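Local coordinates for protein beta-xylanase (Caldicellulosiruptor kristjanssonii, PDB 7NWN) that probably binds plant polysaccharide through a family 9 carbohydrate-binding module belonging to a xylanase that cleaves the beta-1,4-linked backbone of xylan, at residues S93-L98 with H114-Y119; F133-K138 with V146-A151; I106-D111 with Q192-F197; L98-D103 with I150-K155. One frame throughout, in Å; residues are numbered along the deposited sequence.

In the fold
The four contacts trace one beta-sandwich from a strand pair in each of its two sheets to the loops at one end. Along the chain interaction 1 closes before interaction 2 opens; their centres lie about 9 Å apart and belong to different sheets, which meet where Val117 packs on Val146. Interaction 4 shares Leu98 with interaction 1 and Ile150 and Ala151 with interaction 2, its centre about 16 Å from each. Interaction 3, about 12 Å from interaction 4 between centres, crosses it along the chain and shares its calcium ion. Interaction 2, with a different calcium, is nested within the loop that interaction 3 closes, their centres about 22 Å apart. The fold thus combines a sandwich core with calcium-bound loops.

Interaction 1 of 4, residues S93-L98 with H114-Y119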
# COMPACT_ATOMS: atom_id res chain seq x y z
N SER A 93 0.68 -5.48 -10.54
CA SER A 93 0.09 -4.32 -9.90
C SER A 93 0.15 -4.56 -8.39
O SER A 93 0.38 -5.69 -7.95
CB SER A 93 -1.34 -4.06 -10.40
OG SER A 93 -2.14 -5.19 -10.20
N VAL A 94 0.04 -3.47 -7.63
CA VAL A 94 -0.10 -3.61 -6.19
C VAL A 94 -1.46 -3.01 -5.78
O VAL A 94 -1.95 -2.12 -6.45
CB VAL A 94 1.06 -2.97 -5.39
CG1 VAL A 94 2.44 -3.50 -5.80
CG2 VAL A 94 1.01 -1.48 -5.41
N GLU A 95 -2.06 -3.50 -4.70
CA GLU A 95 -3.34 -2.97 -4.24
C GLU A 95 -3.20 -2.63 -2.76
O GLU A 95 -2.49 -3.32 -2.02
CB GLU A 95 -4.40 -4.05 -4.34
CG GLU A 95 -4.67 -4.51 -5.77
CD GLU A 95 -5.80 -5.48 -5.96
OE1 GLU A 95 -6.52 -5.78 -4.97
OE2 GLU A 95 -5.97 -5.96 -7.09
N ILE A 96 -3.85 -1.52 -2.38
CA ILE A 96 -3.80 -0.98 -1.03
C ILE A 96 -5.26 -0.85 -0.59
O ILE A 96 -6.06 -0.30 -1.32
CB ILE A 96 -3.05 0.38 -0.99
CG1 ILE A 96 -1.57 0.16 -1.39
CG2 ILE A 96 -3.11 1.03 0.40
CD1 ILE A 96 -0.95 1.44 -1.94
N PHE A 97 -5.55 -1.38 0.60
CA PHE A 97 -6.87 -1.33 1.19
C PHE A 97 -6.76 -0.57 2.51
O PHE A 97 -5.80 -0.80 3.25
CB PHE A 97 -7.28 -2.77 1.53
CG PHE A 97 -7.25 -3.79 0.39
CD1 PHE A 97 -6.05 -4.33 -0.06
CD2 PHE A 97 -8.44 -4.23 -0.19
CE1 PHE A 97 -6.04 -5.32 -1.03
CE2 PHE A 97 -8.44 -5.23 -1.17
CZ PHE A 97 -7.24 -5.77 -1.58
N LEU A 98 -7.74 0.31 2.80
CA LEU A 98 -7.76 1.05 4.06
C LEU A 98 -9.19 1.11 4.63
O LEU A 98 -10.14 1.43 3.91
CB LEU A 98 -7.23 2.46 3.81
CG LEU A 98 -6.81 3.25 5.06
CD1 LEU A 98 -5.59 2.63 5.73
CD2 LEU A 98 -6.56 4.72 4.69
N HIS A 114 -10.09 0.99 -1.58
CA HIS A 114 -9.35 -0.07 -2.26
C HIS A 114 -8.81 0.48 -3.59
O HIS A 114 -9.58 0.74 -4.53
CB HIS A 114 -10.25 -1.32 -2.42
CG HIS A 114 -9.59 -2.46 -3.11
ND1 HIS A 114 -10.31 -3.48 -3.70
CD2 HIS A 114 -8.29 -2.75 -3.32
CE1 HIS A 114 -9.49 -4.35 -4.23
NE2 HIS A 114 -8.25 -3.92 -4.02
N TYR A 115 -7.49 0.67 -3.61
CA TYR A 115 -6.81 1.31 -4.74
C TYR A 115 -5.83 0.29 -5.32
O TYR A 115 -5.44 -0.65 -4.63
CB TYR A 115 -6.00 2.51 -4.23
CG TYR A 115 -6.85 3.67 -3.75
CD1 TYR A 115 -7.85 4.22 -4.53
CD2 TYR A 115 -6.61 4.24 -2.51
CE1 TYR A 115 -8.62 5.29 -4.07
CE2 TYR A 115 -7.33 5.35 -2.06
CZ TYR A 115 -8.36 5.86 -2.82
OH TYR A 115 -9.07 6.94 -2.38
N ARG A 116 -5.45 0.51 -6.58
CA ARG A 116 -4.53 -0.38 -7.31
C ARG A 116 -3.68 0.50 -8.22
O ARG A 116 -4.19 1.51 -8.72
CB ARG A 116 -5.34 -1.36 -8.20
CG ARG A 116 -4.52 -2.42 -8.97
CD ARG A 116 -5.41 -3.30 -9.90
NE ARG A 116 -6.35 -4.11 -9.09
CZ ARG A 116 -7.63 -3.80 -8.86
NH1 ARG A 116 -8.19 -2.73 -9.43
NH2 ARG A 116 -8.34 -4.56 -8.04
N VAL A 117 -2.39 0.14 -8.39
CA VAL A 117 -1.55 0.83 -9.36
C VAL A 117 -0.64 -0.23 -9.97
O VAL A 117 -0.14 -1.12 -9.25
CB VAL A 117 -0.74 1.99 -8.72
CG1 VAL A 117 0.07 1.56 -7.50
CG2 VAL A 117 0.13 2.76 -9.71
N ASN A 118 -0.53 -0.22 -11.31
CA ASN A 118 0.36 -1.16 -11.98
C ASN A 118 1.78 -0.58 -12.12
O ASN A 118 2.02 0.57 -11.79
CB ASN A 118 -0.26 -1.62 -13.31
CG ASN A 118 -0.17 -0.63 -14.46
OD1 ASN A 118 0.50 0.39 -14.39
ND2 ASN A 118 -0.82 -0.96 -15.57
N TYR A 119 2.72 -1.38 -12.69
CA TYR A 119 4.13 -0.99 -12.71
C TYR A 119 4.33 0.20 -13.65
O TYR A 119 5.34 0.84 -13.50
CB TYR A 119 5.04 -2.17 -13.11
CG TYR A 119 4.72 -2.72 -14.47
CD1 TYR A 119 3.71 -3.66 -14.65
CD2 TYR A 119 5.33 -2.20 -15.61
CE1 TYR A 119 3.37 -4.12 -15.92
CE2 TYR A 119 5.02 -2.68 -16.88
CZ TYR A 119 4.02 -3.63 -17.04
OH TYR A 119 3.65 -4.07 -18.30
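Glu95 and Arg116 face each other as a non-hydrogen-bonded pair and form a salt bridge, Arg116 NE standing 2.8 Å from Glu95 OE2. A weak second bond runs from Arg116 NH2 to the same oxygen at 2.9 Å. The carboxylate meets the guanidinium at its edge but is turned almost upright to it, the two planes 85° apart. The other oxygen, Glu95 OE1, accepts from His114 NE2, 2.7 Å away; it lies in the imidazole plane, whereas the nitrogen approaches from above the carboxylate. Glu95 CG lies beside the backbone N (chi1 -64°) and the chain runs extended beyond it, which sets the carboxylate between His114 and Arg116. His114 in turn lays a face on the Phe97 ring in an offset stack, centroids 3.9 Å apart and planes only 15° from parallel, while the NE2 edge of the imidazole stays turned to Glu95.

On the opposite face of the two strands, Val94 CG2 meets Val117 CG1 at 3.8 Å, branched apolar chains suited to the interior. Paired backbone bonds at Val94–Val117 and Ile96–Tyr115 fix the antiparallel register.

Further out, Arg116 NH2 has its stronger partner in Asp126, a salt bridge, NH1 bonds Thr124, and Asn169 donates to Glu95 OE2. A leucine in place of Glu95 would probably leave His114 NE2 without this acceptor and the NE end of Arg116 less firmly held, with Asp126 still as a charge partner. Glu95 OE1 also bonds a hexaethylene glycol, probably from crystallisation, which may mark a pocket. The antiparallel pair, its apolar face packed against strand 143-151 in the sandwich interior, is consistent with the family 9 module fold.

Interaction 2 of 4, residues F133-K138 with V146-A151. With CA (calcium ion), chain R.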
# COMPACT_ATOMS: atom_id res chain seq x y z
N PHE A 133 -5.57 9.54 -4.20
CA PHE A 133 -4.50 8.56 -4.44
C PHE A 133 -3.50 9.17 -5.41
O PHE A 133 -3.85 9.64 -6.51
CB PHE A 133 -5.11 7.27 -5.01
CG PHE A 133 -4.20 6.06 -5.17
CD1 PHE A 133 -3.39 5.66 -4.13
CD2 PHE A 133 -4.32 5.24 -6.29
CE1 PHE A 133 -2.63 4.49 -4.21
CE2 PHE A 133 -3.58 4.06 -6.38
CZ PHE A 133 -2.70 3.71 -5.37
N TYR A 134 -2.24 9.25 -4.95
CA TYR A 134 -1.23 9.87 -5.80
C TYR A 134 -0.00 8.96 -5.81
O TYR A 134 0.49 8.62 -4.72
CB TYR A 134 -0.84 11.21 -5.20
CG TYR A 134 0.23 12.00 -5.91
CD1 TYR A 134 0.38 11.99 -7.30
CD2 TYR A 134 1.10 12.80 -5.16
CE1 TYR A 134 1.36 12.76 -7.90
CE2 TYR A 134 2.08 13.58 -5.74
CZ TYR A 134 2.21 13.56 -7.12
OH TYR A 134 3.17 14.34 -7.69
N THR A 135 0.48 8.60 -7.02
CA THR A 135 1.48 7.52 -7.09
C THR A 135 2.55 7.89 -8.11
O THR A 135 2.28 8.61 -9.08
CB THR A 135 0.86 6.17 -7.49
OG1 THR A 135 0.32 6.33 -8.80
CG2 THR A 135 -0.23 5.70 -6.54
N LYS A 136 3.73 7.28 -7.93
CA LYS A 136 4.78 7.21 -8.93
C LYS A 136 5.34 5.79 -8.91
O LYS A 136 5.30 5.14 -7.86
CB LYS A 136 5.91 8.17 -8.54
CG LYS A 136 5.50 9.63 -8.62
CD LYS A 136 5.23 10.11 -10.01
CE LYS A 136 4.88 11.58 -9.96
NZ LYS A 136 4.24 12.01 -11.24
N THR A 137 5.87 5.34 -10.06
CA THR A 137 6.48 4.03 -10.08
C THR A 137 7.85 4.18 -10.74
O THR A 137 8.14 5.17 -11.38
CB THR A 137 5.66 2.98 -10.86
OG1 THR A 137 5.57 3.40 -12.21
CG2 THR A 137 4.27 2.78 -10.28
N LYS A 138 8.69 3.17 -10.56
CA LYS A 138 9.97 3.17 -11.23
C LYS A 138 10.25 1.72 -11.62
O LYS A 138 10.10 0.83 -10.79
CB LYS A 138 11.07 3.65 -10.28
CG LYS A 138 12.44 3.79 -10.97
CD LYS A 138 13.52 4.35 -10.05
CE LYS A 138 14.81 4.65 -10.83
NZ LYS A 138 15.84 5.05 -9.87
N VAL A 146 6.72 1.08 -6.25
CA VAL A 146 5.54 1.93 -6.19
C VAL A 146 5.76 2.82 -4.98
O VAL A 146 6.19 2.32 -3.95
CB VAL A 146 4.25 1.11 -6.02
CG1 VAL A 146 3.05 2.02 -5.78
CG2 VAL A 146 4.05 0.21 -7.27
N GLU A 147 5.55 4.13 -5.16
CA GLU A 147 5.51 5.03 -4.02
C GLU A 147 4.17 5.76 -4.07
O GLU A 147 3.88 6.37 -5.08
CB GLU A 147 6.67 6.02 -4.14
CG GLU A 147 6.90 6.81 -2.83
CD GLU A 147 8.21 7.59 -2.84
OE1 GLU A 147 8.66 7.99 -3.94
OE2 GLU A 147 8.80 7.75 -1.74
N ALA A 148 3.39 5.67 -2.99
CA ALA A 148 1.97 6.04 -3.01
C ALA A 148 1.64 6.92 -1.80
O ALA A 148 2.16 6.71 -0.69
CB ALA A 148 1.11 4.78 -3.00
N ARG A 149 0.74 7.87 -2.04
CA ARG A 149 0.19 8.69 -0.97
C ARG A 149 -1.33 8.56 -1.02
O ARG A 149 -1.91 8.69 -2.10
CB ARG A 149 0.61 10.15 -1.21
CG ARG A 149 0.12 11.11 -0.12
CD ARG A 149 0.45 12.59 -0.45
NE ARG A 149 0.23 13.51 0.68
CZ ARG A 149 -0.89 14.23 0.78
NH1 ARG A 149 -1.84 14.12 -0.15
NH2 ARG A 149 -1.02 15.09 1.77
N ILE A 150 -1.94 8.30 0.15
CA ILE A 150 -3.39 8.35 0.31
C ILE A 150 -3.77 9.46 1.31
O ILE A 150 -3.38 9.39 2.46
CB ILE A 150 -3.90 6.98 0.78
CG1 ILE A 150 -3.68 5.90 -0.28
CG2 ILE A 150 -5.36 7.11 1.18
CD1 ILE A 150 -3.71 4.50 0.28
N ALA A 151 -4.44 10.50 0.83
CA ALA A 151 -4.91 11.62 1.64
C ALA A 151 -5.98 11.07 2.61
O ALA A 151 -6.87 10.33 2.20
CB ALA A 151 -5.48 12.63 0.68
CA CA R . 10.42 9.30 -2.71
O HOH W 1 12.36 10.79 -2.84
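Strands 133-138 and 146-151 pair as the two arms of an antiparallel beta hairpin at the margin of the four-stranded sheet, with Phe133 opposite Ile150 and Thr137 opposite Val146. Reciprocal backbone bonds join Tyr134 to Arg149 and Lys136 to Glu147; Arg149 N reaches Tyr134 O at 2.8 Å.

The face carrying Phe133, Thr135, Ala148 and Ile150 turns to the other sheet of the sandwich, where Ile96, Tyr115 and Val117 receive it. Phe133 CG lies anti to the backbone N (chi1 -173°), which swings the ring toward the partner strand: CE1 touches Ala148 CB at 3.9 Å and CD1 touches Ile150 CG1 at 3.9 Å. The small Ala148 leaves room for this ring, one face of which is covered by Thr135 CG2. Thr135 keeps its hydroxyl bonded to Asn121 and Lys123.

The reverse face bears Glu147, whose extended chain offers both oxygens to a calcium ion, OE1 at 2.5 Å and OE2 at 2.4 Å. Gly34 N and Trp40 NE1 donate to these oxygens and help position them; water 1, Val31, Asp33, Glu35 and Asp37 complete the site. Bidentate carboxylate ligation suits a hard, oxygen-seeking ion; it also joins the hairpin to 31-37, as does the Lys138–Glu35 salt bridge.

Interaction 3 of 4, residues I106-D111 with Q192-F197; sequences ISYQSD and QNPSLF. With CA (calcium ion), chain S; EDO (1,2-ethanediol), chain I.
Tyr108 and Pro194 carry the apolar part of this contact. Pro194 CG sits over one face of the phenol ring in a CH-pi contact, 4.0 Å from its centroid and 28° off the normal, while the backbone at Gln192 and Asn193 lies along the ring edge. Beyond it, Tyr108 OH comes to the edge of the Phe197 ring, 3.4 Å from Phe197 CZ, the two side chains crossing near a right angle. Tyrosine suits the spot because its ring packs on proline and phenylalanine while its hydroxyl bonds to Ala190 O.

The polar ties are indirect. Water 2 bridges the loops, accepting from Tyr108 N and donating to Gln192 O at 2.8 Å. Two CA-H...O contacts join the backbones as well, Asn193 CA to Ile106 O and Ser107 CA to Gln192 O.

Within 192-197, Asn193 forms an Asx turn: its OD1 accepts from Ser195 N at 3.1 Å and from Ser195 OG at 2.7 Å, both from the same face of the amide. With CG anti to the backbone N (chi1 -174°), this oxygen also reaches Ile106 CA at 3.1 Å. A leucine at Asn193 would probably leave Ser195 N and OG without their acceptor and let the start of the short 3-10 turn 194-196 loosen.

Metal ligation anchors the other end of 106-111, where Asp111 binds calcium through both oxygens, alongside Asp99, Asp103 and Asp112. Through Tyr108, Pro194 and Phe197 the loop between strands 93-99 and 112-118 is seated against the one leading into strand 198-202, with Tyr108 resting on Phe97 and His114 and Phe197 on Asp99.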
# COMPACT_ATOMS: atom_id res chain seq x y z
N ILE A 106 -18.21 -6.03 7.62
CA ILE A 106 -18.00 -7.26 6.86
C ILE A 106 -18.26 -6.96 5.39
O ILE A 106 -18.08 -7.81 4.54
CB ILE A 106 -18.86 -8.42 7.40
CG1 ILE A 106 -20.36 -8.09 7.41
CG2 ILE A 106 -18.35 -8.91 8.76
CD1 ILE A 106 -21.23 -9.30 7.16
N SER A 107 -18.69 -5.73 5.10
CA SER A 107 -18.87 -5.27 3.75
C SER A 107 -18.46 -3.79 3.69
O SER A 107 -18.25 -3.18 4.74
CB SER A 107 -20.30 -5.55 3.29
OG SER A 107 -21.18 -4.52 3.71
N TYR A 108 -18.27 -3.22 2.49
CA TYR A 108 -17.53 -1.97 2.36
C TYR A 108 -18.41 -0.81 2.81
O TYR A 108 -19.50 -0.63 2.29
CB TYR A 108 -17.00 -1.77 0.92
CG TYR A 108 -15.59 -2.28 0.69
CD1 TYR A 108 -15.27 -3.62 0.90
CD2 TYR A 108 -14.54 -1.43 0.29
CE1 TYR A 108 -13.96 -4.09 0.76
CE2 TYR A 108 -13.24 -1.90 0.12
CZ TYR A 108 -12.95 -3.25 0.32
OH TYR A 108 -11.68 -3.75 0.19
N GLN A 109 -17.89 0.04 3.71
CA GLN A 109 -18.62 1.25 4.09
C GLN A 109 -18.11 2.44 3.27
O GLN A 109 -17.23 2.29 2.42
CB GLN A 109 -18.42 1.50 5.59
CG GLN A 109 -18.53 0.26 6.46
CD GLN A 109 -19.95 -0.27 6.44
OE1 GLN A 109 -20.18 -1.44 6.17
NE2 GLN A 109 -20.91 0.61 6.68
N SER A 110 -18.67 3.62 3.56
CA SER A 110 -18.39 4.86 2.84
C SER A 110 -16.94 5.32 3.03
O SER A 110 -16.43 6.04 2.18
CB SER A 110 -19.35 5.96 3.28
OG SER A 110 -19.15 6.20 4.66
N ASP A 111 -16.29 4.94 4.14
CA ASP A 111 -14.92 5.33 4.42
C ASP A 111 -13.89 4.28 3.95
O ASP A 111 -12.70 4.43 4.25
CB ASP A 111 -14.76 5.51 5.93
CG ASP A 111 -14.77 4.16 6.63
OD1 ASP A 111 -15.78 3.41 6.41
OD2 ASP A 111 -13.73 3.82 7.30
N GLN A 192 -13.90 -7.53 -0.60
CA GLN A 192 -15.34 -7.57 -0.32
C GLN A 192 -15.61 -7.31 1.16
O GLN A 192 -16.70 -6.87 1.49
CB GLN A 192 -15.93 -8.97 -0.57
CG GLN A 192 -16.23 -9.24 -2.02
CD GLN A 192 -17.06 -10.48 -2.24
OE1 GLN A 192 -18.20 -10.37 -2.64
NE2 GLN A 192 -16.53 -11.65 -1.94
N ASN A 193 -14.63 -7.58 2.01
CA ASN A 193 -14.81 -7.70 3.44
C ASN A 193 -13.71 -6.95 4.21
O ASN A 193 -12.63 -7.48 4.48
CB ASN A 193 -14.88 -9.18 3.81
CG ASN A 193 -15.21 -9.43 5.26
OD1 ASN A 193 -15.30 -8.52 6.06
ND2 ASN A 193 -15.32 -10.70 5.63
N PRO A 194 -13.96 -5.70 4.69
CA PRO A 194 -12.95 -4.95 5.44
C PRO A 194 -12.47 -5.58 6.75
O PRO A 194 -11.34 -5.33 7.17
CB PRO A 194 -13.61 -3.60 5.64
CG PRO A 194 -14.56 -3.50 4.47
CD PRO A 194 -15.14 -4.90 4.36
N SER A 195 -13.28 -6.48 7.33
CA SER A 195 -12.95 -7.12 8.59
C SER A 195 -11.79 -8.08 8.41
O SER A 195 -11.21 -8.54 9.39
CB SER A 195 -14.17 -7.82 9.20
OG SER A 195 -14.46 -9.07 8.58
N LEU A 196 -11.45 -8.39 7.16
CA LEU A 196 -10.32 -9.27 6.91
C LEU A 196 -8.99 -8.50 6.89
O LEU A 196 -7.92 -9.13 6.82
CB LEU A 196 -10.54 -9.96 5.56
CG LEU A 196 -11.70 -10.95 5.47
CD1 LEU A 196 -11.80 -11.58 4.08
CD2 LEU A 196 -11.56 -12.04 6.52
N PHE A 197 -9.04 -7.14 6.89
CA PHE A 197 -7.81 -6.34 6.83
C PHE A 197 -7.03 -6.58 8.11
O PHE A 197 -7.64 -6.91 9.12
CB PHE A 197 -8.12 -4.85 6.79
CG PHE A 197 -8.86 -4.39 5.57
CD1 PHE A 197 -9.12 -5.27 4.53
CD2 PHE A 197 -9.26 -3.07 5.44
CE1 PHE A 197 -9.80 -4.85 3.40
CE2 PHE A 197 -9.92 -2.65 4.30
CZ PHE A 197 -10.21 -3.55 3.29
CA CA S . -14.44 1.62 7.49
C1 EDO I . -17.04 3.48 -0.62
O1 EDO I . -16.21 2.36 -0.14
C2 EDO I . -16.66 4.44 -1.73
O2 EDO I . -16.69 3.96 -3.09
O HOH W 2 -18.35 -5.04 0.11
O HOH W 3 -15.19 -0.77 7.47

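Interaction 4 of 4, residues L98-D103 with I150-K155; sequences LDENFD and IALSKK. With CA (calcium ion), chain S; EDO (1,2-ethanediol), chain J.
Glu100 OE2 is gripped by two successive backbone amides, Ser153 N at 2.6 Å and Lys154 N at 2.9 Å. Ser153 N uses the syn lone pair, whereas Lys154 N comes from above the carboxylate plane. The contact links two loops at one end of the beta-sandwich, just where strands 93-99 and 143-151, one from each sheet, run out. An extended chain with CG anti to the backbone N (chi1 -166°) carries the carboxylate across; glutamate has the reach and the two acceptors required. Its second oxygen, OE1, takes the Ser153 hydroxyl, OG lying 2.9 Å away, and forms a salt bridge with Arg132, so the buried charge is probably well balanced.

Nearer the core, Leu98 CD2 packs on Leu152 CD2 at 3.8 Å, the two chains crossing at about a right angle, and strand 161-171 adds Met162 to this apolar patch. On the far side of the 98-103 turn, Asp99 OD1 and Asp103 OD2 bind calcium with Asp111 and Asp112, ligation that probably steadies the turn. At the solvent side, water 5 joins the loops, donating to Asn101 OD1 at 2.8 Å and to Ser153 OG at 3.2 Å.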
# COMPACT_ATOMS: atom_id res chain seq x y z
N LEU A 98 -7.74 0.31 2.80
CA LEU A 98 -7.76 1.05 4.06
C LEU A 98 -9.19 1.11 4.63
O LEU A 98 -10.14 1.43 3.91
CB LEU A 98 -7.23 2.46 3.81
CG LEU A 98 -6.81 3.25 5.06
CD1 LEU A 98 -5.59 2.63 5.73
CD2 LEU A 98 -6.56 4.72 4.69
N ASP A 99 -9.31 0.79 5.93
CA ASP A 99 -10.54 1.00 6.70
C ASP A 99 -10.19 2.12 7.68
O ASP A 99 -9.61 1.85 8.73
CB ASP A 99 -10.93 -0.31 7.40
CG ASP A 99 -12.05 -0.26 8.47
OD1 ASP A 99 -12.79 0.76 8.58
OD2 ASP A 99 -12.13 -1.25 9.22
N GLU A 100 -10.47 3.35 7.24
CA GLU A 100 -9.93 4.55 7.87
C GLU A 100 -10.56 4.75 9.25
O GLU A 100 -9.86 5.12 10.18
CB GLU A 100 -10.18 5.78 6.98
CG GLU A 100 -9.37 6.99 7.39
CD GLU A 100 -9.56 8.22 6.52
OE1 GLU A 100 -10.28 8.16 5.51
OE2 GLU A 100 -8.97 9.24 6.85
N ASN A 101 -11.87 4.49 9.39
CA ASN A 101 -12.52 4.65 10.69
C ASN A 101 -12.32 3.42 11.57
O ASN A 101 -12.70 3.46 12.72
CB ASN A 101 -14.01 4.98 10.59
CG ASN A 101 -14.31 6.23 9.78
OD1 ASN A 101 -13.50 7.15 9.67
ND2 ASN A 101 -15.48 6.26 9.16
N PHE A 102 -11.74 2.34 11.06
CA PHE A 102 -11.59 1.10 11.82
C PHE A 102 -12.93 0.51 12.30
O PHE A 102 -13.00 -0.07 13.38
CB PHE A 102 -10.63 1.30 12.99
CG PHE A 102 -10.06 0.03 13.56
CD1 PHE A 102 -9.52 -0.95 12.74
CD2 PHE A 102 -10.03 -0.19 14.93
CE1 PHE A 102 -9.00 -2.13 13.27
CE2 PHE A 102 -9.47 -1.34 15.46
CZ PHE A 102 -8.96 -2.32 14.63
N ASP A 103 -13.98 0.60 11.46
CA ASP A 103 -15.26 -0.06 11.67
C ASP A 103 -15.14 -1.58 11.65
O ASP A 103 -15.85 -2.25 12.39
CB ASP A 103 -16.25 0.24 10.55
CG ASP A 103 -16.37 1.71 10.31
OD1 ASP A 103 -16.76 2.43 11.25
OD2 ASP A 103 -16.08 2.13 9.19
N ILE A 150 -1.94 8.30 0.15
CA ILE A 150 -3.39 8.35 0.31
C ILE A 150 -3.77 9.46 1.31
O ILE A 150 -3.38 9.39 2.46
CB ILE A 150 -3.90 6.98 0.78
CG1 ILE A 150 -3.68 5.90 -0.28
CG2 ILE A 150 -5.36 7.11 1.18
CD1 ILE A 150 -3.71 4.50 0.28
N ALA A 151 -4.44 10.50 0.83
CA ALA A 151 -4.91 11.62 1.64
C ALA A 151 -5.98 11.07 2.61
O ALA A 151 -6.87 10.33 2.20
CB ALA A 151 -5.48 12.63 0.68
N LEU A 152 -5.81 11.33 3.92
CA LEU A 152 -6.69 10.87 4.98
C LEU A 152 -7.76 11.93 5.24
O LEU A 152 -7.49 13.13 5.11
CB LEU A 152 -5.83 10.64 6.22
CG LEU A 152 -4.86 9.48 6.05
CD1 LEU A 152 -3.84 9.43 7.20
CD2 LEU A 152 -5.66 8.17 5.95
N SER A 153 -8.98 11.50 5.56
CA SER A 153 -10.06 12.47 5.77
C SER A 153 -10.19 12.73 7.26
O SER A 153 -10.55 13.82 7.65
CB SER A 153 -11.40 12.02 5.21
OG SER A 153 -11.63 10.69 5.65
N LYS A 154 -10.00 11.69 8.07
CA LYS A 154 -9.94 11.83 9.52
C LYS A 154 -8.52 12.29 9.88
O LYS A 154 -7.56 11.77 9.33
CB LYS A 154 -10.29 10.48 10.15
CG LYS A 154 -9.50 10.13 11.41
CD LYS A 154 -9.86 8.80 12.05
CE LYS A 154 -11.35 8.68 12.34
NZ LYS A 154 -11.61 7.85 13.55
N LYS A 155 -8.41 13.27 10.79
CA LYS A 155 -7.11 13.75 11.25
C LYS A 155 -6.43 12.64 12.05
O LYS A 155 -6.94 12.21 13.06
CB LYS A 155 -7.26 14.95 12.19
CG LYS A 155 -7.03 16.30 11.53
CD LYS A 155 -8.15 16.72 10.58
CE LYS A 155 -8.08 18.16 10.11
NZ LYS A 155 -9.25 18.52 9.27
CA CA S . -14.44 1.62 7.49
C1 EDO J . -6.21 17.07 7.10
O1 EDO J . -5.77 16.44 8.29
C2 EDO J . -7.27 16.31 6.40
O2 EDO J . -8.57 16.58 6.89
O HOH W 4 -9.52 5.21 12.80
O HOH W 5 -13.35 9.31 7.94
O HOH W 3 -15.19 -0.77 7.47